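PDB 4WOJ: aspartate semialdehyde dehydrogenase from Francisella tularensis subsp. tularensis, which probably catalyses the NADPH-dependent reductive dephosphorylation of L-aspartyl-4-phosphate to L-aspartate-semialdehyde, a shared step in lysine, methionine and threonine biosynthesis. Local coordinates for residues T84-I87 with H88-R92; A103-T106 with L107-D110; Q286-T289 with I290-K294; N309-E312 with D313-Y317. All blocks are in the same frame, centred on the assembly; numbering follows the deposited sequence.

Contact 1: residues T84-I87 with H88-R92; sequences TKEI and HHKLR
Lys90 folds back over the preceding turn of helix 81-93 and runs along the carbonyl of Glu86. Its CB lies 3.6 Å from Ile87 O. CG and CD then pass Glu86 O, and CE comes closer, 3.1 Å from that Glu86 oxygen. The chain is nearly straight as far as CE and bends only at its last torsion (chi4 -39°). At the tip, Lys90 NZ stays 4.1 Å from Glu86 OE2. The opposite charges probably attract weakly, but this is beyond a salt bridge.

On another side of the helix, Ile87 CG2 packs on Leu91 CD1 at 3.8 Å, the two side chains slanting across each other. Thr84 and His88 lie side by side and point the same way, with Thr84 CG2 3.8 Å from His88 CB. Backbone bonds of the i to i+4 kind accompany both pairs: His88 N to Thr84 O (3.0 Å) and Leu91 N to Ile87 O (3.3 Å).

The helix links strands 74-77 and 99-102 in a beta-alpha-beta unit of the NAD-binding domain. Ile87 and Leu91 pack on Leu69 of helix 66-70. Thr84 OG1 bonds to Asp102, and the His88 ring meets Trp100 of strand 99-102 edge to face.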
ATOM      1  N   THR B  84      28.758  11.341  -5.329  1.00 41.07           N
ATOM      2  CA  THR B  84      29.689  10.531  -4.559  1.00 39.98           C
ATOM      3  C   THR B  84      30.616   9.806  -5.513  1.00 40.86           C
ATOM      4  O   THR B  84      31.788   9.619  -5.230  1.00 38.73           O
ATOM      5  CB  THR B  84      28.960   9.503  -3.689  1.00 38.19           C
ATOM      6  OG1 THR B  84      28.014  10.183  -2.857  1.00 31.21           O
ATOM      7  CG2 THR B  84      29.949   8.729  -2.825  1.00 35.51           C
ATOM      8  N   LYS B  85      30.064   9.403  -6.647  1.00 47.19           N
ATOM      9  CA  LYS B  85      30.828   8.708  -7.669  1.00 51.19           C
ATOM     10  C   LYS B  85      31.880   9.554  -8.334  1.00 52.04           C
ATOM     11  O   LYS B  85      32.995   9.100  -8.577  1.00 50.88           O
ATOM     12  CB  LYS B  85      29.900   8.146  -8.721  1.00 53.67           C
ATOM     13  CG  LYS B  85      29.728   6.654  -8.541  1.00 54.08           C
ATOM     14  CD  LYS B  85      29.115   6.043  -9.784  1.00 54.71           C
ATOM     15  CE  LYS B  85      27.657   5.667  -9.536  1.00 58.45           C
ATOM     16  NZ  LYS B  85      26.781   6.096 -10.656  1.00 60.85           N
ATOM     17  N   GLU B  86      31.535  10.797  -8.610  1.00 58.12           N
ATOM     18  CA  GLU B  86      32.485  11.704  -9.211  1.00 57.63           C
ATOM     19  C   GLU B  86      33.624  11.964  -8.241  1.00 56.40           C
ATOM     20  O   GLU B  86      34.784  12.007  -8.617  1.00 55.24           O
ATOM     21  CB  GLU B  86      31.775  13.022  -9.533  1.00 67.08           C
ATOM     22  CG  GLU B  86      32.685  14.204  -9.859  1.00 71.32           C
ATOM     23  CD  GLU B  86      32.721  14.497 -11.338  1.00 73.12           C
ATOM     24  OE1 GLU B  86      31.649  14.421 -11.980  1.00 74.92           O
ATOM     25  OE2 GLU B  86      33.821  14.787 -11.857  1.00 71.72           O
ATOM     26  N   ILE B  87      33.289  12.124  -6.974  1.00 58.14           N
ATOM     27  CA  ILE B  87      34.159  12.914  -6.113  1.00 57.81           C
ATOM     28  C   ILE B  87      34.806  12.222  -4.966  1.00 54.74           C
ATOM     29  O   ILE B  87      35.886  12.643  -4.555  1.00 52.83           O
ATOM     30  CB  ILE B  87      33.421  14.132  -5.546  1.00 58.49           C
ATOM     31  CG1 ILE B  87      33.602  15.278  -6.516  1.00 64.08           C
ATOM     32  CG2 ILE B  87      34.010  14.550  -4.207  1.00 58.95           C
ATOM     33  CD1 ILE B  87      32.467  16.251  -6.505  1.00 69.50           C
ATOM     34  N   HIS B  88      34.144  11.219  -4.412  1.00 48.01           N
ATOM     35  CA  HIS B  88      34.687  10.580  -3.233  1.00 48.85           C
ATOM     36  C   HIS B  88      36.043   9.929  -3.535  1.00 49.44           C
ATOM     37  O   HIS B  88      36.974  10.058  -2.738  1.00 50.13           O
ATOM     38  CB  HIS B  88      33.679   9.583  -2.674  1.00 46.47           C
ATOM     39  CG  HIS B  88      34.220   8.717  -1.588  1.00 45.09           C
ATOM     40  ND1 HIS B  88      34.743   7.471  -1.837  1.00 46.78           N
ATOM     41  CD2 HIS B  88      34.308   8.905  -0.249  1.00 45.41           C
ATOM     42  CE1 HIS B  88      35.154   6.934  -0.699  1.00 45.80           C
ATOM     43  NE2 HIS B  88      34.904   7.788   0.280  1.00 44.89           N
ATOM     44  N   HIS B  89      36.156   9.263  -4.679  1.00 51.45           N
ATOM     45  CA  HIS B  89      37.397   8.565  -5.036  1.00 58.61           C
ATOM     46  C   HIS B  89      38.556   9.537  -5.288  1.00 54.49           C
ATOM     47  O   HIS B  89      39.693   9.265  -4.877  1.00 47.96           O
ATOM     48  CB  HIS B  89      37.197   7.640  -6.242  1.00 62.51           C
ATOM     49  CG  HIS B  89      36.943   8.366  -7.525  1.00 74.18           C
ATOM     50  ND1 HIS B  89      35.706   8.882  -7.860  1.00 77.25           N
ATOM     51  CD2 HIS B  89      37.771   8.668  -8.554  1.00 77.44           C
ATOM     52  CE1 HIS B  89      35.782   9.456  -9.048  1.00 76.92           C
ATOM     53  NE2 HIS B  89      37.023   9.343  -9.488  1.00 78.88           N
ATOM     54  N   LYS B  90      38.256  10.656  -5.942  1.00 54.29           N
ATOM     55  CA  LYS B  90      39.246  11.734  -6.155  1.00 60.63           C
ATOM     56  C   LYS B  90      39.871  12.255  -4.861  1.00 60.63           C
ATOM     57  O   LYS B  90      41.064  12.557  -4.821  1.00 66.12           O
ATOM     58  CB  LYS B  90      38.618  12.924  -6.878  1.00 61.97           C
ATOM     59  CG  LYS B  90      38.281  12.684  -8.340  1.00 66.56           C
ATOM     60  CD  LYS B  90      37.796  13.974  -8.995  1.00 72.66           C
ATOM     61  CE  LYS B  90      36.872  13.744 -10.186  1.00 79.73           C
ATOM     62  NZ  LYS B  90      37.227  12.596 -11.072  1.00 84.37           N
ATOM     63  N   LEU B  91      39.053  12.375  -3.820  1.00 55.36           N
ATOM     64  CA  LEU B  91      39.524  12.792  -2.506  1.00 52.59           C
ATOM     65  C   LEU B  91      40.455  11.775  -1.868  1.00 50.74           C
ATOM     66  O   LEU B  91      41.470  12.148  -1.294  1.00 50.75           O
ATOM     67  CB  LEU B  91      38.353  13.059  -1.559  1.00 54.03           C
ATOM     68  CG  LEU B  91      37.493  14.273  -1.920  1.00 55.73           C
ATOM     69  CD1 LEU B  91      36.176  14.249  -1.160  1.00 55.95           C
ATOM     70  CD2 LEU B  91      38.246  15.571  -1.650  1.00 57.67           C
ATOM     71  N   ARG B  92      40.104  10.497  -1.926  1.00 49.44           N
ATOM     72  CA  ARG B  92      40.970   9.482  -1.300  1.00 51.90           C
ATOM     73  C   ARG B  92      42.250   9.342  -2.128  1.00 55.32           C
ATOM     74  O   ARG B  92      43.346   9.293  -1.579  1.00 56.11           O
ATOM     75  CB  ARG B  92      40.264   8.128  -1.137  1.00 50.24           C
ATOM     76  CG  ARG B  92      39.045   8.120  -0.219  1.00 44.82           C
ATOM     77  CD  ARG B  92      39.393   8.344   1.242  1.00 42.87           C
ATOM     78  NE  ARG B  92      38.181   8.308   2.067  1.00 44.54           N
ATOM     79  CZ  ARG B  92      37.956   9.057   3.151  1.00 44.07           C
ATOM     80  NH1 ARG B  92      38.872   9.921   3.590  1.00 48.15           N
ATOM     81  NH2 ARG B  92      36.803   8.948   3.808  1.00 40.29           N
TER

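Contact 2: residues A103-T106 with L107-D110; sequences AAST and LRLD
A type I beta turn from Ser105 to Arg108 shapes the loop that leaves strand 99-102. Its closing bond runs from Arg108 N to Ser105 O (3.1 Å, N-H...O angle 162°).

The Arg108 side chain turns back along the loop, extended from CG to NE. This brings its guanidinium under Ser105. Ser105 CB sits 3.2 Å above the guanidinium plane, over its centre. At the edge of the group, Arg108 NH2 gives a weak bond to Ala103 O (3.3 Å). The other nitrogens are held from outside the loop: NE by Gly138 O, and NH1 by a salt bridge to Glu250. The group is thus gripped along its rim and covered on one face, which should fix its rotation.

One water joins the two halves of the loop. It donates to Ala104 O (2.9 Å) and accepts from Leu107 N (3.0 Å).

A second type I turn, Leu107 to Asp110, follows directly, with a weak closing bond. The Arg108 side chain is about 7 Å from that of Cys141, the predicted acyl-thioester nucleophile. The predicted active site is thus near a loop at the carboxyl end of a parallel strand, where Rossmann-type domains usually place their functional residues.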
ATOM      1  N   ALA B 103      24.577  10.069   2.530  1.00 32.75           N
ATOM      2  CA  ALA B 103      23.202   9.518   2.364  1.00 36.11           C
ATOM      3  C   ALA B 103      23.051   8.534   1.198  1.00 37.60           C
ATOM      4  O   ALA B 103      22.299   7.541   1.291  1.00 39.91           O
ATOM      5  CB  ALA B 103      22.172  10.622   2.204  1.00 34.15           C
ATOM      6  N   ALA B 104      23.775   8.797   0.122  1.00 36.63           N
ATOM      7  CA  ALA B 104      23.660   7.991  -1.079  1.00 37.49           C
ATOM      8  C   ALA B 104      24.099   6.559  -0.789  1.00 38.65           C
ATOM      9  O   ALA B 104      24.746   6.286   0.209  1.00 39.04           O
ATOM     10  CB  ALA B 104      24.487   8.596  -2.200  1.00 37.63           C
ATOM     11  N   SER B 105      23.711   5.641  -1.664  1.00 38.66           N
ATOM     12  CA  SER B 105      23.868   4.201  -1.423  1.00 38.34           C
ATOM     13  C   SER B 105      25.129   3.574  -1.956  1.00 39.40           C
ATOM     14  O   SER B 105      25.404   2.379  -1.729  1.00 34.88           O
ATOM     15  CB  SER B 105      22.704   3.488  -2.070  1.00 38.63           C
ATOM     16  OG  SER B 105      22.641   3.853  -3.424  1.00 40.28           O
ATOM     17  N   THR B 106      25.883   4.396  -2.671  1.00 42.73           N
ATOM     18  CA  THR B 106      27.025   3.970  -3.464  1.00 40.65           C
ATOM     19  C   THR B 106      27.997   3.148  -2.643  1.00 40.13           C
ATOM     20  O   THR B 106      28.413   2.053  -3.031  1.00 38.10           O
ATOM     21  CB  THR B 106      27.767   5.211  -3.961  1.00 41.81           C
ATOM     22  OG1 THR B 106      26.813   6.215  -4.363  1.00 42.87           O
ATOM     23  CG2 THR B 106      28.644   4.877  -5.107  1.00 39.35           C
ATOM     24  N   LEU B 107      28.348   3.689  -1.489  1.00 36.73           N
ATOM     25  CA  LEU B 107      29.357   3.071  -0.649  1.00 35.57           C
ATOM     26  C   LEU B 107      28.826   2.090   0.388  1.00 32.58           C
ATOM     27  O   LEU B 107      29.623   1.546   1.130  1.00 32.15           O
ATOM     28  CB  LEU B 107      30.166   4.179   0.046  1.00 36.35           C
ATOM     29  CG  LEU B 107      30.933   5.099  -0.922  1.00 37.34           C
ATOM     30  CD1 LEU B 107      31.441   6.370  -0.246  1.00 38.54           C
ATOM     31  CD2 LEU B 107      32.083   4.351  -1.588  1.00 37.77           C
ATOM     32  N   ARG B 108      27.505   1.866   0.442  1.00 31.61           N
ATOM     33  CA  ARG B 108      26.883   1.113   1.554  1.00 33.88           C
ATOM     34  C   ARG B 108      27.501  -0.212   1.909  1.00 37.23           C
ATOM     35  O   ARG B 108      27.578  -0.543   3.108  1.00 41.21           O
ATOM     36  CB  ARG B 108      25.405   0.855   1.312  1.00 34.31           C
ATOM     37  CG  ARG B 108      24.572   2.043   1.713  1.00 34.90           C
ATOM     38  CD  ARG B 108      23.095   1.754   1.688  1.00 33.59           C
ATOM     39  NE  ARG B 108      22.444   3.038   1.610  1.00 33.84           N
ATOM     40  CZ  ARG B 108      21.350   3.303   0.924  1.00 31.62           C
ATOM     41  NH1 ARG B 108      20.711   2.353   0.232  1.00 31.16           N
ATOM     42  NH2 ARG B 108      20.894   4.542   0.947  1.00 27.66           N
ATOM     43  N   LEU B 109      27.943  -0.949   0.894  1.00 35.97           N
ATOM     44  CA  LEU B 109      28.361  -2.345   1.090  1.00 44.05           C
ATOM     45  C   LEU B 109      29.871  -2.621   0.952  1.00 46.73           C
ATOM     46  O   LEU B 109      30.272  -3.773   0.981  1.00 45.78           O
ATOM     47  CB  LEU B 109      27.522  -3.298   0.191  1.00 44.51           C
ATOM     48  CG  LEU B 109      26.012  -2.987   0.230  1.00 47.59           C
ATOM     49  CD1 LEU B 109      25.228  -3.808  -0.776  1.00 47.21           C
ATOM     50  CD2 LEU B 109      25.419  -3.150   1.633  1.00 49.19           C
ATOM     51  N   ASP B 110      30.699  -1.585   0.835  1.00 52.29           N
ATOM     52  CA  ASP B 110      32.159  -1.780   0.890  1.00 54.50           C
ATOM     53  C   ASP B 110      32.537  -2.260   2.269  1.00 54.29           C
ATOM     54  O   ASP B 110      31.924  -1.860   3.249  1.00 58.99           O
ATOM     55  CB  ASP B 110      32.909  -0.469   0.581  1.00 58.90           C
ATOM     56  CG  ASP B 110      34.460  -0.622   0.588  1.00 68.83           C
ATOM     57  OD1 ASP B 110      34.995  -1.598   1.162  1.00 70.93           O
ATOM     58  OD2 ASP B 110      35.163   0.255   0.021  1.00 77.03           O
TER
HETATM   59  O   HOH W   1      27.555   6.350  -0.291  1.00 38.01           O

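Contact 3: residues Q286-T289 with I290-K294; sequences QKLT and IEEIK
The chain is extended through Leu288 and Thr289 and turns into helix 290-298 at Ile290. Thr289 O then accepts from Ile293 N at 3.2 Å, the first i to i+4 bond of the helix. A weak bond from Glu292 N reaches the same oxygen.

Thr289 and Glu292 hold each other in both directions. The Glu292 side chain is extended beyond CG and reaches back to the start of the helix. There its OE2 takes the backbone N-H of Thr289 at 2.6 Å, with an N-H...O angle of 158°. It uses the anti lone pair, turned away from the other carboxylate oxygen. The hydroxyl of Thr289 gives a second, weak bond to the same oxygen (OG1 to OE2, 2.9 Å). In return, Glu292 N gives a weak bond to Thr289 OG1 (3.4 Å). This is a capping box, with Thr289 as the N-cap. The first torsion of Thr289 (chi1 60°) sets OG1 between its own N and carbonyl carbon, where it faces both the carboxylate and the first turn. Thr289 OG1 lies only 2.9 Å from Glu292 CG, so the packing is tight.

Leu288, just before the N-cap, meets Ile293 in a hydrophobic staple. Leu288 CB rests 3.8 Å from Ile293 CG1, the two side chains meeting at a slant. Leu288 CD2 lies 3.7 Å from Glu292 OE2, and here the side chains cross at about a right angle. Leu288 also touches Leu158. Ile290 and Ile293 both pack on Ile334 of strand 329-336, in the sheet of the dimerisation domain.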
ATOM      1  N   GLN B 286      11.168 -17.785  18.596  1.00 41.00           N
ATOM      2  CA  GLN B 286      10.482 -18.375  19.734  1.00 45.55           C
ATOM      3  C   GLN B 286       9.061 -17.896  19.718  1.00 46.16           C
ATOM      4  O   GLN B 286       8.800 -16.752  19.353  1.00 41.25           O
ATOM      5  CB  GLN B 286      11.037 -17.814  21.030  1.00 50.11           C
ATOM      6  CG  GLN B 286      12.350 -18.392  21.529  1.00 54.42           C
ATOM      7  CD  GLN B 286      13.050 -17.439  22.480  1.00 55.54           C
ATOM      8  OE1 GLN B 286      12.401 -16.639  23.166  1.00 56.85           O
ATOM      9  NE2 GLN B 286      14.376 -17.505  22.518  1.00 56.48           N
ATOM     10  N   LYS B 287       8.145 -18.742  20.166  1.00 48.64           N
ATOM     11  CA  LYS B 287       6.766 -18.319  20.326  1.00 49.80           C
ATOM     12  C   LYS B 287       6.649 -17.378  21.521  1.00 44.00           C
ATOM     13  O   LYS B 287       7.192 -17.627  22.576  1.00 53.64           O
ATOM     14  CB  LYS B 287       5.833 -19.522  20.425  1.00 52.92           C
ATOM     15  CG  LYS B 287       5.740 -20.254  19.079  1.00 57.95           C
ATOM     16  CD  LYS B 287       6.368 -21.637  19.046  1.00 61.62           C
ATOM     17  CE  LYS B 287       6.628 -22.040  17.587  1.00 66.09           C
ATOM     18  NZ  LYS B 287       6.698 -23.510  17.333  1.00 65.50           N
ATOM     19  N   LEU B 288       5.966 -16.275  21.308  1.00 37.37           N
ATOM     20  CA  LEU B 288       5.807 -15.239  22.291  1.00 33.75           C
ATOM     21  C   LEU B 288       4.352 -14.820  22.307  1.00 29.52           C
ATOM     22  O   LEU B 288       3.721 -14.746  21.276  1.00 27.21           O
ATOM     23  CB  LEU B 288       6.625 -14.029  21.888  1.00 34.55           C
ATOM     24  CG  LEU B 288       8.127 -14.064  22.039  1.00 33.17           C
ATOM     25  CD1 LEU B 288       8.677 -12.693  21.710  1.00 33.74           C
ATOM     26  CD2 LEU B 288       8.518 -14.427  23.447  1.00 34.37           C
ATOM     27  N   THR B 289       3.812 -14.543  23.470  1.00 26.88           N
ATOM     28  CA  THR B 289       2.465 -14.025  23.505  1.00 29.55           C
ATOM     29  C   THR B 289       2.428 -12.628  22.846  1.00 26.40           C
ATOM     30  O   THR B 289       3.446 -11.986  22.617  1.00 25.87           O
ATOM     31  CB  THR B 289       1.929 -13.949  24.931  1.00 30.52           C
ATOM     32  OG1 THR B 289       2.771 -13.086  25.698  1.00 35.76           O
ATOM     33  CG2 THR B 289       1.920 -15.320  25.542  1.00 30.82           C
ATOM     34  N   ILE B 290       1.250 -12.179  22.516  1.00 25.83           N
ATOM     35  CA  ILE B 290       1.154 -10.935  21.805  1.00 29.61           C
ATOM     36  C   ILE B 290       1.502  -9.778  22.727  1.00 27.25           C
ATOM     37  O   ILE B 290       2.088  -8.843  22.294  1.00 25.59           O
ATOM     38  CB  ILE B 290      -0.208 -10.762  21.147  1.00 31.94           C
ATOM     39  CG1 ILE B 290      -0.113  -9.724  20.052  1.00 33.16           C
ATOM     40  CG2 ILE B 290      -1.260 -10.398  22.201  1.00 34.61           C
ATOM     41  CD1 ILE B 290       0.856 -10.075  18.936  1.00 34.27           C
ATOM     42  N   GLU B 291       1.262  -9.927  24.025  1.00 30.76           N
ATOM     43  CA  GLU B 291       1.687  -8.933  25.031  1.00 28.56           C
ATOM     44  C   GLU B 291       3.187  -8.842  25.237  1.00 27.70           C
ATOM     45  O   GLU B 291       3.722  -7.781  25.552  1.00 32.95           O
ATOM     46  CB  GLU B 291       0.970  -9.165  26.372  1.00 29.76           C
ATOM     47  CG  GLU B 291      -0.516  -8.758  26.274  1.00 32.07           C
ATOM     48  CD  GLU B 291      -0.721  -7.226  26.171  1.00 38.35           C
ATOM     49  OE1 GLU B 291       0.277  -6.444  26.220  1.00 39.11           O
ATOM     50  OE2 GLU B 291      -1.896  -6.784  26.046  1.00 40.31           O
ATOM     51  N   GLU B 292       3.878  -9.949  25.084  1.00 28.41           N
ATOM     52  CA  GLU B 292       5.315  -9.937  25.223  1.00 29.17           C
ATOM     53  C   GLU B 292       5.916  -9.204  24.022  1.00 27.36           C
ATOM     54  O   GLU B 292       6.874  -8.472  24.149  1.00 26.80           O
ATOM     55  CB  GLU B 292       5.865 -11.351  25.271  1.00 30.62           C
ATOM     56  CG  GLU B 292       5.417 -12.165  26.467  1.00 35.12           C
ATOM     57  CD  GLU B 292       5.917 -13.628  26.373  1.00 34.61           C
ATOM     58  OE1 GLU B 292       6.845 -14.025  27.103  1.00 35.37           O
ATOM     59  OE2 GLU B 292       5.412 -14.375  25.522  1.00 37.49           O
ATOM     60  N   ILE B 293       5.330  -9.430  22.852  1.00 25.78           N
ATOM     61  CA  ILE B 293       5.764  -8.821  21.601  1.00 24.80           C
ATOM     62  C   ILE B 293       5.599  -7.278  21.689  1.00 25.28           C
ATOM     63  O   ILE B 293       6.535  -6.538  21.364  1.00 25.09           O
ATOM     64  CB  ILE B 293       4.984  -9.451  20.414  1.00 26.32           C
ATOM     65  CG1 ILE B 293       5.477 -10.869  20.158  1.00 27.06           C
ATOM     66  CG2 ILE B 293       5.104  -8.638  19.138  1.00 27.86           C
ATOM     67  CD1 ILE B 293       4.515 -11.729  19.364  1.00 27.23           C
ATOM     68  N   LYS B 294       4.448  -6.800  22.160  1.00 25.73           N
ATOM     69  CA  LYS B 294       4.222  -5.339  22.287  1.00 28.37           C
ATOM     70  C   LYS B 294       5.226  -4.783  23.266  1.00 29.20           C
ATOM     71  O   LYS B 294       5.865  -3.782  23.005  1.00 25.61           O
ATOM     72  CB  LYS B 294       2.820  -5.006  22.789  1.00 32.09           C
ATOM     73  CG  LYS B 294       1.664  -5.506  21.899  1.00 35.74           C
ATOM     74  CD  LYS B 294       0.305  -5.719  22.582  1.00 39.02           C
ATOM     75  CE  LYS B 294      -0.187  -4.531  23.443  1.00 42.47           C
ATOM     76  NZ  LYS B 294       0.278  -3.190  22.998  1.00 44.11           N
TER

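Contact 4: residues N309-E312 with D313-Y317; sequences NNKE and DTLKY
Asn310 is the N-cap of helix 311-317, and its side chain bonds to Asp313 in the first turn. Two side-chain bonds join the pair. Asp313 N donates to Asn310 OD1 at 3.2 Å; the bond is nearly straight (168°), but the donor stands above the amide plane. Asn310 ND2 donates to Asp313 OD2, also at 3.2 Å. Asp313 OD2 lies in the amide plane of Asn310, but the N-H comes to it from above the carboxylate plane; the two planes are 60° apart. The Asn310 amide reaches this place with its CG between the backbone N and the carbonyl carbon (chi1 72°). Asn310 ND2 has a further partner in Asp308.

The second group of bonds falls on carbonyl oxygens. Asn310 O accepts twice from Thr314: from its N at 2.9 Å, and from its hydroxyl OG1 at 2.7 Å, above the carbonyl plane. Asn310 O is thus gripped by two donors of one residue, and the hydroxyl of the buried Thr314 gives its proton to it. The regular helix bonds continue from Leu315 N to Lys311 O (2.9 Å) and from Lys316 N to Glu312 O (3.1 Å). Lys311 NZ bonds to Asp233 O of the second subunit.

Packing also ties this helix to the dimer interface. Lys311 and Thr314 touch Trp231 of the second subunit, and Leu315 touches its Leu229. Within the helix, Lys311 CG lies 4.2 Å from Leu315 CD1. At the end of the helix, Lys316 CG sits 3.9 Å above the Tyr317 ring, over its centre.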
ATOM      1  N   ASN B 309      -4.442  -1.245  19.074  1.00 32.63           N
ATOM      2  CA  ASN B 309      -5.086  -1.878  17.942  1.00 32.58           C
ATOM      3  C   ASN B 309      -6.581  -1.696  17.988  1.00 33.20           C
ATOM      4  O   ASN B 309      -7.323  -2.633  18.225  1.00 27.86           O
ATOM      5  CB  ASN B 309      -4.731  -3.358  17.920  1.00 33.85           C
ATOM      6  CG  ASN B 309      -5.072  -4.028  16.606  1.00 33.67           C
ATOM      7  OD1 ASN B 309      -5.316  -3.378  15.591  1.00 35.10           O
ATOM      8  ND2 ASN B 309      -5.077  -5.325  16.620  1.00 30.72           N
ATOM      9  N   ASN B 310      -7.008  -0.465  17.739  1.00 31.06           N
ATOM     10  CA  ASN B 310      -8.412  -0.178  17.583  1.00 29.91           C
ATOM     11  C   ASN B 310      -8.566   0.933  16.550  1.00 30.03           C
ATOM     12  O   ASN B 310      -7.624   1.652  16.235  1.00 23.28           O
ATOM     13  CB  ASN B 310      -9.026   0.221  18.909  1.00 29.45           C
ATOM     14  CG  ASN B 310      -8.596   1.596  19.351  1.00 30.59           C
ATOM     15  OD1 ASN B 310      -9.134   2.599  18.897  1.00 30.92           O
ATOM     16  ND2 ASN B 310      -7.630   1.653  20.248  1.00 30.45           N
ATOM     17  N   LYS B 311      -9.776   1.048  16.036  1.00 32.27           N
ATOM     18  CA  LYS B 311     -10.061   1.869  14.883  1.00 33.68           C
ATOM     19  C   LYS B 311      -9.771   3.364  15.082  1.00 33.55           C
ATOM     20  O   LYS B 311      -8.998   3.971  14.334  1.00 30.16           O
ATOM     21  CB  LYS B 311     -11.512   1.658  14.530  1.00 35.79           C
ATOM     22  CG  LYS B 311     -11.931   2.300  13.227  1.00 42.34           C
ATOM     23  CD  LYS B 311     -13.366   1.891  12.925  1.00 48.76           C
ATOM     24  CE  LYS B 311     -13.768   2.226  11.496  1.00 53.98           C
ATOM     25  NZ  LYS B 311     -14.942   1.390  11.133  1.00 55.05           N
ATOM     26  N   GLU B 312     -10.375   3.954  16.091  1.00 33.23           N
ATOM     27  CA  GLU B 312     -10.207   5.372  16.280  1.00 37.13           C
ATOM     28  C   GLU B 312      -8.708   5.728  16.318  1.00 35.78           C
ATOM     29  O   GLU B 312      -8.263   6.690  15.680  1.00 33.41           O
ATOM     30  CB  GLU B 312     -10.940   5.844  17.561  1.00 43.27           C
ATOM     31  CG  GLU B 312     -10.557   7.262  18.012  1.00 45.91           C
ATOM     32  CD  GLU B 312     -11.673   8.027  18.742  1.00 49.83           C
ATOM     33  OE1 GLU B 312     -12.271   7.501  19.707  1.00 45.02           O
ATOM     34  OE2 GLU B 312     -11.944   9.194  18.358  1.00 53.44           O
ATOM     35  N   ASP B 313      -7.934   4.964  17.094  1.00 32.60           N
ATOM     36  CA  ASP B 313      -6.527   5.287  17.307  1.00 31.20           C
ATOM     37  C   ASP B 313      -5.658   4.968  16.069  1.00 27.96           C
ATOM     38  O   ASP B 313      -4.645   5.623  15.790  1.00 23.45           O
ATOM     39  CB  ASP B 313      -6.014   4.563  18.554  1.00 37.90           C
ATOM     40  CG  ASP B 313      -6.584   5.136  19.894  1.00 42.70           C
ATOM     41  OD1 ASP B 313      -7.267   6.195  19.943  1.00 45.46           O
ATOM     42  OD2 ASP B 313      -6.310   4.503  20.930  1.00 49.91           O
ATOM     43  N   THR B 314      -6.058   3.939  15.340  1.00 26.06           N
ATOM     44  CA  THR B 314      -5.326   3.511  14.174  1.00 23.98           C
ATOM     45  C   THR B 314      -5.475   4.525  13.092  1.00 22.72           C
ATOM     46  O   THR B 314      -4.485   4.958  12.479  1.00 19.93           O
ATOM     47  CB  THR B 314      -5.812   2.160  13.642  1.00 21.75           C
ATOM     48  OG1 THR B 314      -5.559   1.166  14.623  1.00 22.18           O
ATOM     49  CG2 THR B 314      -5.086   1.815  12.378  1.00 20.59           C
ATOM     50  N   LEU B 315      -6.712   4.894  12.825  1.00 26.39           N
ATOM     51  CA  LEU B 315      -6.950   5.890  11.763  1.00 30.65           C
ATOM     52  C   LEU B 315      -6.385   7.236  12.138  1.00 31.04           C
ATOM     53  O   LEU B 315      -5.900   7.956  11.288  1.00 35.49           O
ATOM     54  CB  LEU B 315      -8.421   5.981  11.371  1.00 32.74           C
ATOM     55  CG  LEU B 315      -8.992   4.688  10.757  1.00 35.01           C
ATOM     56  CD1 LEU B 315     -10.412   4.913  10.281  1.00 35.98           C
ATOM     57  CD2 LEU B 315      -8.165   4.122   9.610  1.00 35.79           C
ATOM     58  N   LYS B 316      -6.385   7.580  13.410  1.00 32.87           N
ATOM     59  CA  LYS B 316      -5.827   8.885  13.768  1.00 38.12           C
ATOM     60  C   LYS B 316      -4.297   8.950  13.830  1.00 34.18           C
ATOM     61  O   LYS B 316      -3.702   9.938  13.410  1.00 31.07           O
ATOM     62  CB  LYS B 316      -6.414   9.410  15.080  1.00 42.14           C
ATOM     63  CG  LYS B 316      -6.065  10.873  15.276  1.00 43.54           C
ATOM     64  CD  LYS B 316      -6.773  11.505  16.448  1.00 50.79           C
ATOM     65  CE  LYS B 316      -6.752  13.026  16.317  1.00 46.94           C
ATOM     66  NZ  LYS B 316      -7.283  13.665  17.543  1.00 48.82           N
ATOM     67  N   TYR B 317      -3.671   7.927  14.382  1.00 32.73           N
ATOM     68  CA  TYR B 317      -2.194   7.969  14.593  1.00 31.04           C
ATOM     69  C   TYR B 317      -1.329   7.075  13.710  1.00 25.59           C
ATOM     70  O   TYR B 317      -0.169   7.377  13.556  1.00 24.74           O
ATOM     71  CB  TYR B 317      -1.850   7.715  16.062  1.00 33.02           C
ATOM     72  CG  TYR B 317      -2.599   8.640  16.978  1.00 37.42           C
ATOM     73  CD1 TYR B 317      -2.255  10.010  17.070  1.00 40.72           C
ATOM     74  CD2 TYR B 317      -3.684   8.172  17.727  1.00 39.99           C
ATOM     75  CE1 TYR B 317      -2.958  10.877  17.900  1.00 41.47           C
ATOM     76  CE2 TYR B 317      -4.391   9.024  18.561  1.00 46.62           C
ATOM     77  CZ  TYR B 317      -4.035  10.383  18.641  1.00 47.12           C
ATOM     78  OH  TYR B 317      -4.756  11.218  19.478  1.00 55.74           O
TER

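Overall arrangement
The four contacts follow one another along the chain without interlocking. Contacts 1 and 2 belong to the NAD-binding domain, with centres 13 Å apart, on either side of strand 99-102 in sequence. They touch: Leu107 CD1 packs on Thr84 CG2 and on His88 NE2, each at 3.8 Å. Contacts 3 and 4 belong to the dimerisation domain, with centres 21 Å apart and no touch; they start the helices that come before and after strand 304-307, an outer strand of the mixed sheet. The centre of contact 1 is 47 Å from those of contacts 3 and 4. Each pair marks one domain, with contact 2 near the predicted active site and contact 4 at the homodimer interface.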